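Local atomic coordinates of HD superfamily hydrolase (Clostridium acetobutylicum ATCC 824, PDB entry 3CCG), a protein that probably hydrolyses diadenosine tetraphosphate symmetrically to two ADP, as an iron-binding member of the HD superfamily. Residues A[21-26]-A[50-55]; A[32-37]-A[146-151]. All blocks are in the same frame, centred on the assembly; numbering follows the deposited sequence.

How the contacts relate
Both contacts use helix 5-38, at successive levels: contact 1 brings its 21-26 portion against the end of helix 42-51 and the turn that follows, whereas contact 2 pairs its 32-37 portion with helix 141-150. Their centres lie about 19 Å apart, and their nearest atoms, about 7 Å apart, do not touch. Contact 1 is buried, with five of its six touching residues enclosed, and its chemistry is metal coordination by histidine and aspartate, with a water bridging S24, L50 and D53 beside it. Contact 2, only partly buried, relies on an arginine-aspartate salt bridge with a few aliphatic groups beside it and holds no metal ligand.

Contact 1 of 2, residues A[21-26]-A[50-55]; sequences YKHSLG and LVHDCA. With FE (Fe (III) ion), chain C; FE (Fe (III) ion), chain B.
S24 and L50 are joined through water 1, whose oxygen three groups grip: it donates to S24 OG and to L50 O and accepts from D53 N at 2.8 Å. The water thus links a side chain of helix 5-38 to the backbone of 50-55, the segment that carries the HD pair of the H...HD...D signature of HD-domain hydrolases. S24 OG has a further partner in R20 O, and S24 CB meets L50 O directly at 3.7 Å.

D53 OD2, H23 NE2 and H52 NE2 converge on the iron(III) ion of chain C, to which D130 supplies the fourth residue. H23 NE2 gives the shortest protein bond of the three, 2.3 Å to that iron, against 2.5 Å from D53 OD2. The carboxylate of D53 bridges two metals: its other oxygen, OD1, lies 2.2 Å from the iron of chain B, which H86 and H112 also bind. The oxygen modelled as water 2 also bridges the ions, but at 1.7 Å from the iron of chain C its identity or exact position is doubtful; a hydroxide or oxide is possible. The H23 and H52 rings are inclined at 68°, neither stacked nor edge-to-face, yet H23 NE2 approaches the H52 ring at its edge, near the plane. D53 OD2 likewise lies at the edge of the H23 ring; at 3.4 Å from H23 NE2 it is a fellow ligand of the iron and not a hydrogen-bond partner.

The far nitrogens are held too. H23 ND1 is hydrogen-bonded to E133, and H52 ND1 to the carbonyl of G49, which together should fix the rotation of both rings. One face of the H52 ring receives D53 CB from its own segment, offset toward the rim. On the side away from the irons, L25 and L50 lie alongside each other, pointing the same way, and touch through L25 CD2 and L50 CD1, 3.8 Å apart.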
loop_
_atom_site.group_PDB
_atom_site.type_symbol
_atom_site.label_atom_id
_atom_site.label_comp_id
_atom_site.label_asym_id
_atom_site.label_seq_id
_atom_site.Cartn_x
_atom_site.Cartn_y
_atom_site.Cartn_z
ATOM N N TYR A 21 15.294 -26.406 -6.086
ATOM C CA TYR A 21 14.474 -27.588 -6.279
ATOM C C TYR A 21 14.149 -28.218 -4.923
ATOM O O TYR A 21 12.996 -28.556 -4.628
ATOM C CB TYR A 21 15.139 -28.616 -7.208
ATOM C CG TYR A 21 14.394 -29.919 -7.289
ATOM C CD1 TYR A 21 13.199 -30.015 -7.963
ATOM C CD2 TYR A 21 14.889 -31.076 -6.686
ATOM C CE1 TYR A 21 12.503 -31.200 -8.033
ATOM C CE2 TYR A 21 14.192 -32.251 -6.747
ATOM C CZ TYR A 21 13.011 -32.311 -7.416
ATOM O OH TYR A 21 12.305 -33.467 -7.494
ATOM N N LYS A 22 15.154 -28.313 -4.059
ATOM C CA LYS A 22 14.909 -28.840 -2.708
ATOM C C LYS A 22 13.889 -27.969 -1.962
ATOM O O LYS A 22 13.001 -28.501 -1.307
ATOM C CB LYS A 22 16.206 -28.994 -1.897
ATOM C CG LYS A 22 15.997 -29.581 -0.501
ATOM N N HIS A 23 14.037 -26.644 -2.052
ATOM C CA HIS A 23 13.048 -25.669 -1.481
ATOM C C HIS A 23 11.650 -26.019 -1.962
ATOM O O HIS A 23 10.704 -26.067 -1.188
ATOM C CB HIS A 23 13.410 -24.176 -1.815
ATOM C CG HIS A 23 12.265 -23.172 -1.758
ATOM N ND1 HIS A 23 11.731 -22.666 -0.585
ATOM C CD2 HIS A 23 11.664 -22.472 -2.766
ATOM C CE1 HIS A 23 10.781 -21.781 -0.878
ATOM N NE2 HIS A 23 10.728 -21.634 -2.197
ATOM N N SER A 24 11.542 -26.265 -3.264
ATOM C CA SER A 24 10.234 -26.564 -3.878
ATOM C C SER A 24 9.632 -27.847 -3.338
ATOM O O SER A 24 8.426 -27.918 -3.103
ATOM C CB SER A 24 10.347 -26.612 -5.383
ATOM O OG SER A 24 10.815 -25.357 -5.931
ATOM N N LEU A 25 10.453 -28.859 -3.119
ATOM C CA LEU A 25 9.927 -30.105 -2.507
ATOM C C LEU A 25 9.474 -29.809 -1.092
ATOM O O LEU A 25 8.486 -30.333 -0.595
ATOM C CB LEU A 25 10.965 -31.228 -2.474
ATOM C CG LEU A 25 11.390 -31.789 -3.828
ATOM C CD1 LEU A 25 12.522 -32.870 -3.734
ATOM C CD2 LEU A 25 10.204 -32.360 -4.556
ATOM N N GLY A 26 10.184 -28.927 -0.404
ATOM C CA GLY A 26 9.763 -28.539 0.928
ATOM C C GLY A 26 8.421 -27.836 0.914
ATOM O O GLY A 26 7.553 -28.073 1.749
ATOM N N LEU A 50 4.690 -27.879 -5.549
ATOM C CA LEU A 50 5.813 -28.346 -6.321
ATOM C C LEU A 50 6.246 -27.349 -7.409
ATOM O O LEU A 50 7.448 -27.120 -7.572
ATOM C CB LEU A 50 5.503 -29.701 -6.960
ATOM C CG LEU A 50 6.628 -30.363 -7.797
ATOM C CD1 LEU A 50 7.895 -30.583 -6.975
ATOM C CD2 LEU A 50 6.092 -31.648 -8.421
ATOM N N VAL A 51 5.280 -26.789 -8.129
ATOM C CA VAL A 51 5.614 -25.989 -9.312
ATOM C C VAL A 51 5.563 -24.483 -9.113
ATOM O O VAL A 51 5.888 -23.727 -10.025
ATOM C CB VAL A 51 4.728 -26.374 -10.504
ATOM C CG1 VAL A 51 4.724 -27.912 -10.720
ATOM C CG2 VAL A 51 3.335 -25.885 -10.328
ATOM N N HIS A 52 5.307 -24.037 -7.900
ATOM C CA HIS A 52 5.036 -22.607 -7.649
ATOM C C HIS A 52 6.198 -21.725 -8.111
ATOM O O HIS A 52 5.937 -20.581 -8.527
ATOM C CB HIS A 52 4.725 -22.322 -6.180
ATOM C CG HIS A 52 5.931 -22.265 -5.315
ATOM N ND1 HIS A 52 6.653 -23.373 -4.886
ATOM C CD2 HIS A 52 6.583 -21.197 -4.816
ATOM C CE1 HIS A 52 7.669 -22.969 -4.150
ATOM N NE2 HIS A 52 7.667 -21.648 -4.109
ATOM N N ASP A 53 7.431 -22.213 -8.018
ATOM C CA ASP A 53 8.620 -21.395 -8.316
ATOM C C ASP A 53 9.188 -21.808 -9.694
ATOM O O ASP A 53 10.358 -21.578 -9.946
ATOM C CB ASP A 53 9.714 -21.466 -7.224
ATOM C CG ASP A 53 9.715 -20.307 -6.310
ATOM O OD1 ASP A 53 8.996 -19.319 -6.495
ATOM O OD2 ASP A 53 10.466 -20.373 -5.311
ATOM N N CYS A 54 8.396 -22.417 -10.557
ATOM C CA CYS A 54 8.920 -22.902 -11.826
ATOM C C CYS A 54 9.617 -21.802 -12.700
ATOM O O CYS A 54 10.472 -22.117 -13.587
ATOM C CB CYS A 54 7.875 -23.734 -12.606
ATOM S SG CYS A 54 6.496 -22.804 -13.235
ATOM N N ALA A 55 9.222 -20.535 -12.511
ATOM C CA ALA A 55 9.773 -19.400 -13.289
ATOM C C ALA A 55 10.770 -18.593 -12.472
ATOM O O ALA A 55 11.254 -17.585 -12.925
ATOM C CB ALA A 55 8.664 -18.469 -13.759
HETATM FE FE FE C . 9.360 -20.065 -3.110
HETATM FE FE FE B . 8.540 -17.596 -5.252
HETATM O O HOH W 1 8.852 -24.661 -7.944
HETATM O O HOH W 2 8.282 -18.856 -3.661
HETATM O O HOH W 3 8.209 -15.952 -3.995
#

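Contact 2 of 2, residues A[32-37]-A[146-151]; sequences VRLAGI and KAADED
R33 reaches across to D149 with a nearly straight salt bridge, NH1 to OD1 at 2.8 Å and an N-H...O angle of 169°. This interhelical bridge, with aliphatic packing beside it, joins 32-37 of helix 5-38 to 146-150 of helix 141-150. The acceptor lies in the guanidinium plane, at its edge, while the donor meets OD1 on the syn side, tilted somewhat out of the carboxylate plane. The two flat groups are turned 80° apart, a geometry that gives a single-contact bridge rather than a two-pronged one: D149 OD2 is 3.7 Å from R33 NH1. Water 4 closes a small ring beside the direct bond, accepting from R33 NH2 and donating to D149 OD1 at 2.9 Å, which leaves OD1 with two donors. The arginine chain runs extended through CD and bends at chi3, where NE turns off the line of the preceding carbons.

Two aliphatic tips, I37 CD1 and L34 CD2, also pack against D149 OD1. I37 CD1 comes within 3.6 Å of that oxygen, and I37 CG2 meets the backbone O of D149. L34 CD2 lies 3.8 Å from D149 OD1 and also touches A148, 4.4 Å from its CB. The A148 carbonyl accepts a hydrogen bond from the hydroxyl of Y38, and A147 O accepts from both E150 N and D151 N as the helix finishes. D151 then serves as N-cap of helix 152-170, its OD1 bonded to K154 N.

The N-to-C directions of the two helical segments differ by 42°, with axes 10.5 Å apart. Helix 121-132 packs against both, with I125 and I128 on L34 and I132 on R33 and A148; helix 42-51 touches V32 and A35, and A155 of helix 152-170 packs on A147 and A148.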
loop_
_atom_site.group_PDB
_atom_site.type_symbol
_atom_site.label_atom_id
_atom_site.label_comp_id
_atom_site.label_asym_id
_atom_site.label_seq_id
_atom_site.Cartn_x
_atom_site.Cartn_y
_atom_site.Cartn_z
ATOM N N VAL A 32 1.076 -29.877 1.443
ATOM C CA VAL A 32 0.300 -31.092 1.672
ATOM C C VAL A 32 -0.071 -31.221 3.138
ATOM O O VAL A 32 -1.209 -31.569 3.462
ATOM C CB VAL A 32 1.065 -32.315 1.131
ATOM C CG1 VAL A 32 0.419 -33.656 1.606
ATOM C CG2 VAL A 32 1.110 -32.282 -0.380
ATOM N N ARG A 33 0.885 -30.916 4.013
ATOM C CA ARG A 33 0.644 -30.996 5.470
ATOM C C ARG A 33 -0.489 -30.025 5.880
ATOM O O ARG A 33 -1.481 -30.362 6.564
ATOM C CB ARG A 33 1.926 -30.718 6.237
ATOM C CG ARG A 33 1.791 -30.857 7.759
ATOM C CD ARG A 33 3.076 -30.603 8.474
ATOM N NE ARG A 33 3.595 -29.255 8.253
ATOM C CZ ARG A 33 3.157 -28.180 8.883
ATOM N NH1 ARG A 33 2.153 -28.268 9.734
ATOM N NH2 ARG A 33 3.705 -27.002 8.615
ATOM N N LEU A 34 -0.411 -28.790 5.360
ATOM C CA LEU A 34 -1.401 -27.801 5.710
ATOM C C LEU A 34 -2.763 -28.160 5.126
ATOM O O LEU A 34 -3.821 -27.866 5.685
ATOM C CB LEU A 34 -0.941 -26.397 5.266
ATOM C CG LEU A 34 0.228 -25.783 5.996
ATOM C CD1 LEU A 34 0.684 -24.493 5.292
ATOM C CD2 LEU A 34 -0.107 -25.471 7.476
ATOM N N ALA A 35 -2.752 -28.764 3.956
ATOM C CA ALA A 35 -3.972 -29.204 3.330
ATOM C C ALA A 35 -4.726 -30.216 4.178
ATOM O O ALA A 35 -5.934 -30.233 4.196
ATOM C CB ALA A 35 -3.686 -29.806 1.932
ATOM N N GLY A 36 -3.938 -31.075 4.816
ATOM C CA GLY A 36 -4.502 -32.061 5.747
ATOM C C GLY A 36 -5.160 -31.355 6.919
ATOM O O GLY A 36 -6.282 -31.704 7.300
ATOM N N ILE A 37 -4.495 -30.364 7.498
ATOM C CA ILE A 37 -5.036 -29.602 8.627
ATOM C C ILE A 37 -6.334 -28.859 8.264
ATOM O O ILE A 37 -7.301 -28.850 9.051
ATOM C CB ILE A 37 -4.028 -28.579 9.147
ATOM C CG1 ILE A 37 -2.840 -29.296 9.810
ATOM C CG2 ILE A 37 -4.687 -27.557 10.138
ATOM C CD1 ILE A 37 -1.615 -28.438 10.100
ATOM N N LYS A 146 3.658 -21.824 14.019
ATOM C CA LYS A 146 2.578 -22.067 14.986
ATOM C C LYS A 146 1.265 -21.481 14.518
ATOM O O LYS A 146 0.232 -22.126 14.551
ATOM C CB LYS A 146 2.894 -21.470 16.366
ATOM C CG LYS A 146 3.696 -22.372 17.273
ATOM C CD LYS A 146 3.664 -21.865 18.707
ATOM N N ALA A 147 1.320 -20.227 14.072
ATOM C CA ALA A 147 0.129 -19.521 13.632
ATOM C C ALA A 147 -0.473 -20.198 12.406
ATOM O O ALA A 147 -1.687 -20.355 12.281
ATOM C CB ALA A 147 0.486 -18.043 13.349
ATOM N N ALA A 148 0.393 -20.655 11.507
ATOM C CA ALA A 148 -0.105 -21.309 10.288
ATOM C C ALA A 148 -0.866 -22.577 10.629
ATOM O O ALA A 148 -1.858 -22.898 10.000
ATOM C CB ALA A 148 1.033 -21.600 9.291
ATOM N N ASP A 149 -0.378 -23.293 11.641
ATOM C CA ASP A 149 -1.050 -24.533 12.043
ATOM C C ASP A 149 -2.432 -24.318 12.674
ATOM O O ASP A 149 -3.288 -25.178 12.605
ATOM C CB ASP A 149 -0.164 -25.342 13.001
ATOM C CG ASP A 149 0.950 -26.053 12.303
ATOM O OD1 ASP A 149 0.936 -26.149 11.060
ATOM O OD2 ASP A 149 1.830 -26.578 13.002
ATOM N N GLU A 150 -2.646 -23.146 13.255
ATOM C CA GLU A 150 -3.879 -22.846 14.010
ATOM C C GLU A 150 -4.833 -21.827 13.409
ATOM O O GLU A 150 -6.055 -21.959 13.492
ATOM C CB GLU A 150 -3.485 -22.264 15.373
ATOM C CG GLU A 150 -2.533 -23.112 16.187
ATOM C CD GLU A 150 -1.923 -22.345 17.358
ATOM O OE1 GLU A 150 -2.238 -21.137 17.521
ATOM O OE2 GLU A 150 -1.119 -22.953 18.106
ATOM N N ASP A 151 -4.254 -20.791 12.827
ATOM C CA ASP A 151 -5.009 -19.654 12.346
ATOM C C ASP A 151 -4.276 -19.042 11.139
ATOM O O ASP A 151 -3.447 -18.148 11.237
ATOM C CB ASP A 151 -5.130 -18.678 13.511
ATOM C CG ASP A 151 -6.013 -17.477 13.199
ATOM O OD1 ASP A 151 -6.435 -17.311 12.043
ATOM O OD2 ASP A 151 -6.282 -16.686 14.135
HETATM O O HOH W 4 3.500 -24.898 10.620
#